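Nsp15 (Middle East respiratory syndrome-related coronavirus, PDB 5YVD) is an endoribonuclease of the EndoU clan that probably cleaves RNA at uridylates, and assembles as a hexamer. Local coordinates at residues V300-S305 with Q336-R341. Sequence-based numbering, arbitrary orientation.
Sequences VMILKS and QTFYPR
Leu303 and Phe338 form the centre of a small, buried, wholly apolar helix-on-sheet contact, in which the last turn of helix 296-304 packs against strand 334-340, an outermost strand of a three-stranded antiparallel sheet. The methyl CD2 of Leu303 sits over the middle of one face of the phenyl ring, 3.9 Å from the centroid of the Phe338 ring and only 10° off its normal, a CH-pi contact. The CB of Phe338 points toward the helix, and with CG anti to the backbone N (chi1 -178°) the ring continues outward to meet Leu303 CD2. Ile302 adds a second, looser touch: its CG2 lies 4.2 Å from Phe338 CZ, reaching the ring obliquely at the end remote from the strand backbone. No hydrogen bond joins the two segments, whose nearest CA atoms, those of Leu303 and Phe338, stand 8.8 Å apart. Both segments belong to the uridylate-specific endoribonuclease region, and the helix is joined to the strand through the two preceding strands of this sheet. A classic beta bulge, with Gln336 and Thr337 both opposite Trp329, interrupts the strand just ahead of Phe338. Phe338 also stacks on Phe326 of the neighbouring strand, while Leu303 touches Tyr227 and Phe229, and Ile302 touches Val317. Within 300-305, Ser305 OG donates a 2.8 Å hydrogen bond to Met301 O from above the carbonyl plane.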
ATOM      1  N   VAL A 300     -25.910  38.895 -18.396  1.00 42.64           N
ATOM      2  CA  VAL A 300     -26.173  40.025 -19.278  1.00 46.71           C
ATOM      3  C   VAL A 300     -26.512  41.294 -18.457  1.00 46.78           C
ATOM      4  O   VAL A 300     -26.034  42.390 -18.726  1.00 47.93           O
ATOM      5  CB  VAL A 300     -27.296  39.693 -20.285  1.00 45.42           C
ATOM      6  CG1 VAL A 300     -27.724  40.939 -21.044  1.00 48.40           C
ATOM      7  CG2 VAL A 300     -26.836  38.624 -21.256  1.00 44.08           C
ATOM      8  N   MET A 301     -27.326  41.122 -17.441  1.00 47.22           N
ATOM      9  CA  MET A 301     -27.709  42.231 -16.590  1.00 52.53           C
ATOM     10  C   MET A 301     -26.463  42.924 -16.033  1.00 47.78           C
ATOM     11  O   MET A 301     -26.359  44.143 -16.065  1.00 46.31           O
ATOM     12  CB  MET A 301     -28.604  41.697 -15.480  1.00 58.71           C
ATOM     13  CG  MET A 301     -29.378  42.709 -14.684  1.00 67.21           C
ATOM     14  SD  MET A 301     -30.665  41.808 -13.775  1.00 87.88           S
ATOM     15  CE  MET A 301     -29.734  40.948 -12.493  1.00 86.87           C
ATOM     16  N   ILE A 302     -25.509  42.140 -15.556  1.00 45.76           N
ATOM     17  CA  ILE A 302     -24.316  42.691 -14.944  1.00 47.32           C
ATOM     18  C   ILE A 302     -23.516  43.540 -15.919  1.00 51.91           C
ATOM     19  O   ILE A 302     -23.028  44.621 -15.570  1.00 53.81           O
ATOM     20  CB  ILE A 302     -23.403  41.563 -14.443  1.00 48.34           C
ATOM     21  CG1 ILE A 302     -24.008  40.960 -13.190  1.00 48.07           C
ATOM     22  CG2 ILE A 302     -21.966  42.059 -14.189  1.00 47.03           C
ATOM     23  CD1 ILE A 302     -23.347  39.674 -12.771  1.00 49.05           C
ATOM     24  N   LEU A 303     -23.346  43.031 -17.133  1.00 51.23           N
ATOM     25  CA  LEU A 303     -22.588  43.755 -18.134  1.00 50.70           C
ATOM     26  C   LEU A 303     -23.222  45.078 -18.516  1.00 52.74           C
ATOM     27  O   LEU A 303     -22.517  46.059 -18.750  1.00 58.77           O
ATOM     28  CB  LEU A 303     -22.467  42.911 -19.387  1.00 48.92           C
ATOM     29  CG  LEU A 303     -21.498  41.764 -19.291  1.00 45.83           C
ATOM     30  CD1 LEU A 303     -21.448  41.118 -20.654  1.00 44.62           C
ATOM     31  CD2 LEU A 303     -20.125  42.230 -18.835  1.00 45.96           C
ATOM     32  N   LYS A 304     -24.549  45.089 -18.610  1.00 50.70           N
ATOM     33  CA  LYS A 304     -25.273  46.270 -19.018  1.00 52.71           C
ATOM     34  C   LYS A 304     -25.352  47.284 -17.897  1.00 52.52           C
ATOM     35  O   LYS A 304     -25.847  48.381 -18.102  1.00 60.43           O
ATOM     36  CB  LYS A 304     -26.668  45.882 -19.504  1.00 54.54           C
ATOM     37  CG  LYS A 304     -26.648  45.170 -20.849  1.00 58.26           C
ATOM     38  CD  LYS A 304     -28.053  45.042 -21.421  1.00 63.12           C
ATOM     39  CE  LYS A 304     -28.041  44.644 -22.892  1.00 65.37           C
ATOM     40  NZ  LYS A 304     -29.411  44.280 -23.351  1.00 64.05           N
ATOM     41  N   SER A 305     -24.863  46.918 -16.716  1.00 52.31           N
ATOM     42  CA  SER A 305     -24.782  47.833 -15.567  1.00 54.15           C
ATOM     43  C   SER A 305     -23.490  48.619 -15.530  1.00 52.15           C
ATOM     44  O   SER A 305     -23.298  49.437 -14.647  1.00 49.16           O
ATOM     45  CB  SER A 305     -24.871  47.051 -14.250  1.00 53.77           C
ATOM     46  OG  SER A 305     -26.034  46.250 -14.230  1.00 58.85           O
ATOM     47  N   GLN A 336     -13.670  44.664 -24.227  1.00 52.25           N
ATOM     48  CA  GLN A 336     -12.677  43.817 -24.877  1.00 57.50           C
ATOM     49  C   GLN A 336     -12.885  42.431 -24.302  1.00 55.54           C
ATOM     50  O   GLN A 336     -13.170  41.503 -25.045  1.00 52.81           O
ATOM     51  CB  GLN A 336     -11.234  44.268 -24.612  1.00 64.60           C
ATOM     52  CG  GLN A 336     -10.874  45.692 -25.015  1.00 72.13           C
ATOM     53  CD  GLN A 336      -9.557  46.135 -24.375  1.00 83.68           C
ATOM     54  OE1 GLN A 336      -9.464  47.215 -23.777  1.00 91.69           O
ATOM     55  NE2 GLN A 336      -8.543  45.280 -24.465  1.00 78.33           N
ATOM     56  N   THR A 337     -12.738  42.313 -22.976  1.00 53.74           N
ATOM     57  CA  THR A 337     -12.927  41.061 -22.253  1.00 54.16           C
ATOM     58  C   THR A 337     -13.501  41.282 -20.830  1.00 52.63           C
ATOM     59  O   THR A 337     -13.477  42.396 -20.307  1.00 43.72           O
ATOM     60  CB  THR A 337     -11.621  40.221 -22.191  1.00 55.98           C
ATOM     61  OG1 THR A 337     -11.881  38.953 -21.549  1.00 61.57           O
ATOM     62  CG2 THR A 337     -10.539  40.949 -21.436  1.00 57.08           C
ATOM     63  N   PHE A 338     -14.020  40.194 -20.241  1.00 52.98           N
ATOM     64  CA  PHE A 338     -14.610  40.181 -18.902  1.00 49.90           C
ATOM     65  C   PHE A 338     -14.505  38.776 -18.323  1.00 52.46           C
ATOM     66  O   PHE A 338     -15.014  37.817 -18.911  1.00 46.60           O
ATOM     67  CB  PHE A 338     -16.069  40.560 -18.991  1.00 49.60           C
ATOM     68  CG  PHE A 338     -16.772  40.621 -17.674  1.00 47.93           C
ATOM     69  CD1 PHE A 338     -17.612  39.613 -17.279  1.00 51.31           C
ATOM     70  CD2 PHE A 338     -16.642  41.717 -16.861  1.00 50.92           C
ATOM     71  CE1 PHE A 338     -18.299  39.681 -16.078  1.00 50.00           C
ATOM     72  CE2 PHE A 338     -17.320  41.801 -15.659  1.00 50.56           C
ATOM     73  CZ  PHE A 338     -18.151  40.778 -15.266  1.00 47.23           C
ATOM     74  N   TYR A 339     -13.824  38.653 -17.184  1.00 53.18           N
ATOM     75  CA  TYR A 339     -13.552  37.344 -16.591  1.00 49.31           C
ATOM     76  C   TYR A 339     -13.456  37.445 -15.091  1.00 47.46           C
ATOM     77  O   TYR A 339     -13.143  38.514 -14.576  1.00 45.78           O
ATOM     78  CB  TYR A 339     -12.239  36.759 -17.141  1.00 49.31           C
ATOM     79  CG  TYR A 339     -11.012  37.606 -16.898  1.00 48.01           C
ATOM     80  CD1 TYR A 339     -10.101  37.274 -15.906  1.00 49.35           C
ATOM     81  CD2 TYR A 339     -10.775  38.750 -17.649  1.00 51.25           C
ATOM     82  CE1 TYR A 339      -8.987  38.050 -15.665  1.00 46.67           C
ATOM     83  CE2 TYR A 339      -9.661  39.532 -17.426  1.00 51.11           C
ATOM     84  CZ  TYR A 339      -8.769  39.173 -16.436  1.00 51.23           C
ATOM     85  OH  TYR A 339      -7.651  39.955 -16.220  1.00 59.29           O
ATOM     86  N   PRO A 340     -13.684  36.320 -14.386  1.00 50.50           N
ATOM     87  CA  PRO A 340     -13.476  36.256 -12.942  1.00 51.08           C
ATOM     88  C   PRO A 340     -11.996  36.265 -12.579  1.00 54.16           C
ATOM     89  O   PRO A 340     -11.160  36.042 -13.433  1.00 53.46           O
ATOM     90  CB  PRO A 340     -14.095  34.909 -12.551  1.00 51.44           C
ATOM     91  CG  PRO A 340     -14.885  34.460 -13.736  1.00 51.45           C
ATOM     92  CD  PRO A 340     -14.151  35.027 -14.908  1.00 50.90           C
ATOM     93  N   ARG A 341     -11.684  36.523 -11.318  1.00 59.86           N
ATOM     94  CA  ARG A 341     -10.320  36.382 -10.832  1.00 61.26           C
ATOM     95  C   ARG A 341     -10.321  35.494  -9.620  1.00 61.64           C
ATOM     96  O   ARG A 341      -9.268  35.013  -9.235  1.00 75.12           O
ATOM     97  CB  ARG A 341      -9.701  37.733 -10.506  1.00 64.13           C
ATOM     98  CG  ARG A 341     -10.700  38.871 -10.356  1.00 66.69           C
ATOM     99  CD  ARG A 341     -10.049  40.125  -9.798  1.00 74.15           C
ATOM    100  NE  ARG A 341      -8.707  40.335 -10.340  1.00 84.67           N
ATOM    101  CZ  ARG A 341      -7.824  41.224  -9.872  1.00 91.91           C
ATOM    102  NH1 ARG A 341      -8.132  42.039  -8.854  1.00 89.56           N
ATOM    103  NH2 ARG A 341      -6.620  41.308 -10.446  1.00 88.31           N
TER